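Cupin 2, conserved barrel domain protein (Novosphingobium aromaticivorans DSM 12444, PDB 3ES1) is of unknown function but adopts a cupin-like beta-barrel fold and forms a two-fold symmetric pair in the deposited assembly. Local coordinates at the interface of chains A and B. Residues are numbered along the deposited sequence; one frame, centred on the assembly and turned at random. Chains: chain A/B, Cupin 2, conserved barrel domain protein.

The interface of chains A and B. Residues chain A 51, 53, 56-60; chain B 100, 102, 152-154.
B:Ile100, on strand 99-107 of the cupin barrel, meets chain A with each branch of its side chain separately. Its CG2 methyl packs against the methyl CB of A:Ala58 at 3.6 Å. The longer branch starts with CG1 anti to the backbone N (chi1 -169°) and stays extended, which carries CD1 away to the indole NE1 of A:Trp51, 3.6 Å off, and tip to tip with the methyl CG2 of A:Thr53. The amide OD1 of A:Asn60 lies over the root of the same side chain, 3.9 Å from CB of B:Ile100. Beside this group the side chains of B:Tyr102 and A:Trp51 run at about a right angle, with their rings inclined to each other; CE1 of B:Tyr102 is 3.7 Å from the pyrrole-ring carbon CD1 of A:Trp51, while the phenol OH sits 3.4 Å from CG2 of A:Thr53.

A:Ala58 belongs to the loop after strand 45-53, laid against the end of strand 145-153 in chain B. Its backbone N donates to the carbonyl O of B:Glu153 at 3.0 Å, a nearly straight bond (163° at H) lying in the carbonyl plane. The methyl of B:Ala154 touches the carbonyl O of A:Ala58. A:Pro57, after a cis peptide bond, lies alongside the extended side chain of B:Glu153, both pointing the same way; ring carbon CG is 3.6 Å from carboxylate carbon CD. An alanine in place of B:Glu153 would probably keep the backbone bond and the carbonyl beside A:Pro57 but leave the outer edge of the ring without the CG–CD stretch that now lines it, opening a gap there. The patch recurs with the chains exchanged, and the pairing may reflect a dimer, which the structure alone does not establish.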
ATOM      1  N   TRP A  51      -3.277  -7.929   5.991  1.00 16.55           N
ATOM      2  CA  TRP A  51      -4.219  -7.207   6.855  1.00 16.82           C
ATOM      3  C   TRP A  51      -5.491  -6.867   6.094  1.00 17.02           C
ATOM      4  O   TRP A  51      -5.502  -6.798   4.855  1.00 16.94           O
ATOM      5  CB  TRP A  51      -3.573  -5.899   7.415  1.00 16.12           C
ATOM      6  CG  TRP A  51      -4.209  -5.376   8.697  1.00 14.91           C
ATOM      7  CD1 TRP A  51      -5.140  -4.404   8.801  1.00 16.36           C
ATOM      8  CD2 TRP A  51      -4.002  -5.869  10.028  1.00 17.14           C
ATOM      9  NE1 TRP A  51      -5.531  -4.242  10.101  1.00 16.78           N
ATOM     10  CE2 TRP A  51      -4.837  -5.121  10.884  1.00 16.92           C
ATOM     11  CE3 TRP A  51      -3.199  -6.876  10.578  1.00 15.91           C
ATOM     12  CZ2 TRP A  51      -4.887  -5.355  12.267  1.00 18.92           C
ATOM     13  CZ3 TRP A  51      -3.225  -7.084  11.908  1.00 17.38           C
ATOM     14  CH2 TRP A  51      -4.070  -6.338  12.755  1.00 16.42           C
ATOM     15  N   THR A  53      -9.241  -4.272   7.045  1.00 18.31           N
ATOM     16  CA  THR A  53     -10.101  -3.498   7.968  1.00 18.37           C
ATOM     17  C   THR A  53     -11.543  -3.717   7.537  1.00 19.41           C
ATOM     18  O   THR A  53     -11.825  -3.812   6.331  1.00 20.29           O
ATOM     19  CB  THR A  53      -9.703  -1.989   7.954  1.00 18.70           C
ATOM     20  OG1 THR A  53     -10.008  -1.411   6.688  1.00 17.22           O
ATOM     21  CG2 THR A  53      -8.223  -1.840   8.234  1.00 17.22           C
ATOM     22  N   VAL A  56     -13.801   1.265   5.925  1.00 19.87           N
ATOM     23  CA  VAL A  56     -13.041   2.483   5.732  1.00 19.79           C
ATOM     24  C   VAL A  56     -14.015   3.678   5.891  1.00 20.49           C
ATOM     25  O   VAL A  56     -15.083   3.660   5.260  1.00 20.30           O
ATOM     26  CB  VAL A  56     -12.270   2.510   4.352  1.00 20.44           C
ATOM     27  CG1 VAL A  56     -11.165   1.441   4.317  1.00 21.03           C
ATOM     28  CG2 VAL A  56     -13.196   2.376   3.140  1.00 18.29           C
ATOM     29  N   PRO A  57     -13.695   4.662   6.771  1.00 20.42           N
ATOM     30  CA  PRO A  57     -12.516   4.703   7.655  1.00 20.40           C
ATOM     31  C   PRO A  57     -12.389   3.481   8.549  1.00 20.47           C
ATOM     32  O   PRO A  57     -13.367   2.806   8.876  1.00 20.82           O
ATOM     33  CB  PRO A  57     -12.726   5.972   8.487  1.00 21.54           C
ATOM     34  CG  PRO A  57     -13.691   6.817   7.690  1.00 21.12           C
ATOM     35  CD  PRO A  57     -14.551   5.870   6.942  1.00 21.38           C
ATOM     36  N   ALA A  58     -11.147   3.234   8.934  1.00 19.96           N
ATOM     37  CA  ALA A  58     -10.780   2.064   9.719  1.00 19.72           C
ATOM     38  C   ALA A  58     -11.025   2.355  11.201  1.00 19.83           C
ATOM     39  O   ALA A  58     -11.565   3.403  11.572  1.00 18.62           O
ATOM     40  CB  ALA A  58      -9.340   1.676   9.472  1.00 19.50           C
ATOM     41  N   ASP A  59     -10.611   1.404  12.026  1.00 19.50           N
ATOM     42  CA  ASP A  59     -10.866   1.467  13.487  1.00 19.45           C
ATOM     43  C   ASP A  59      -9.677   1.000  14.256  1.00 18.75           C
ATOM     44  O   ASP A  59      -9.394  -0.195  14.324  1.00 17.44           O
ATOM     45  CB  ASP A  59     -12.057   0.578  13.860  1.00 19.18           C
ATOM     46  CG  ASP A  59     -12.495   0.738  15.309  1.00 21.50           C
ATOM     47  OD1 ASP A  59     -11.832   1.432  16.083  1.00 19.01           O
ATOM     48  OD2 ASP A  59     -13.485   0.091  15.680  1.00 21.25           O
ATOM     49  N   ASN A  60      -8.934   1.948  14.827  1.00 17.72           N
ATOM     50  CA  ASN A  60      -7.767   1.536  15.585  1.00 18.25           C
ATOM     51  C   ASN A  60      -8.118   1.115  17.000  1.00 18.53           C
ATOM     52  O   ASN A  60      -7.224   0.865  17.825  1.00 19.63           O
ATOM     53  CB  ASN A  60      -6.654   2.587  15.555  1.00 18.75           C
ATOM     54  CG  ASN A  60      -5.998   2.634  14.225  1.00 17.70           C
ATOM     55  OD1 ASN A  60      -5.727   1.585  13.614  1.00 18.63           O
ATOM     56  ND2 ASN A  60      -5.760   3.815  13.733  1.00 12.76           N
TER
ATOM     57  N   ILE B 100      -4.815   4.385   9.872  1.00 17.88           N
ATOM     58  CA  ILE B 100      -4.069   3.124   9.834  1.00 17.11           C
ATOM     59  C   ILE B 100      -3.213   3.212   8.591  1.00 16.92           C
ATOM     60  O   ILE B 100      -3.660   3.664   7.558  1.00 17.19           O
ATOM     61  CB  ILE B 100      -5.000   1.850   9.841  1.00 15.54           C
ATOM     62  CG1 ILE B 100      -4.205   0.555  10.085  1.00 16.09           C
ATOM     63  CG2 ILE B 100      -5.900   1.694   8.572  1.00 14.83           C
ATOM     64  CD1 ILE B 100      -5.105  -0.714  10.265  1.00 16.88           C
ATOM     65  N   TYR B 102      -0.280   1.208   6.065  1.00 16.79           N
ATOM     66  CA  TYR B 102       0.449   0.044   5.610  1.00 17.30           C
ATOM     67  C   TYR B 102       1.775   0.551   5.045  1.00 17.36           C
ATOM     68  O   TYR B 102       1.810   1.321   4.092  1.00 18.87           O
ATOM     69  CB  TYR B 102      -0.321  -0.743   4.538  1.00 16.15           C
ATOM     70  CG  TYR B 102      -1.695  -1.139   4.929  1.00 16.28           C
ATOM     71  CD1 TYR B 102      -1.963  -1.651   6.222  1.00 16.62           C
ATOM     72  CD2 TYR B 102      -2.774  -1.015   4.027  1.00 18.37           C
ATOM     73  CE1 TYR B 102      -3.266  -2.030   6.586  1.00 19.15           C
ATOM     74  CE2 TYR B 102      -4.084  -1.397   4.406  1.00 19.48           C
ATOM     75  CZ  TYR B 102      -4.314  -1.935   5.681  1.00 18.20           C
ATOM     76  OH  TYR B 102      -5.606  -2.305   6.042  1.00 17.09           O
ATOM     77  N   ILE B 152      -4.634   5.431   5.652  1.00 19.58           N
ATOM     78  CA  ILE B 152      -6.085   5.372   5.522  1.00 18.63           C
ATOM     79  C   ILE B 152      -6.733   5.940   6.781  1.00 19.48           C
ATOM     80  O   ILE B 152      -6.421   5.538   7.898  1.00 18.57           O
ATOM     81  CB  ILE B 152      -6.571   3.908   5.294  1.00 19.14           C
ATOM     82  CG1 ILE B 152      -6.019   3.312   3.992  1.00 19.16           C
ATOM     83  CG2 ILE B 152      -8.117   3.832   5.264  1.00 17.81           C
ATOM     84  CD1 ILE B 152      -6.106   1.783   3.925  1.00 21.05           C
ATOM     85  N   GLU B 153      -7.558   6.972   6.562  1.00 19.66           N
ATOM     86  CA  GLU B 153      -8.367   7.616   7.587  1.00 18.82           C
ATOM     87  C   GLU B 153      -8.905   6.644   8.645  1.00 19.08           C
ATOM     88  O   GLU B 153      -9.405   5.569   8.320  1.00 18.37           O
ATOM     89  CB  GLU B 153      -9.529   8.370   6.889  1.00 19.51           C
ATOM     90  CG  GLU B 153     -10.441   9.088   7.844  1.00 20.78           C
ATOM     91  CD  GLU B 153     -11.631   9.763   7.169  1.00 23.17           C
ATOM     92  OE1 GLU B 153     -11.670   9.872   5.908  1.00 22.44           O
ATOM     93  OE2 GLU B 153     -12.544  10.158   7.927  1.00 19.73           O
ATOM     94  N   ALA B 154      -8.717   7.013   9.914  1.00 19.41           N
ATOM     95  CA  ALA B 154      -9.421   6.382  11.043  1.00 20.00           C
ATOM     96  C   ALA B 154      -9.626   7.435  12.123  1.00 20.70           C
ATOM     97  O   ALA B 154      -8.862   8.409  12.221  1.00 21.18           O
ATOM     98  CB  ALA B 154      -8.671   5.148  11.609  1.00 19.37           C
TER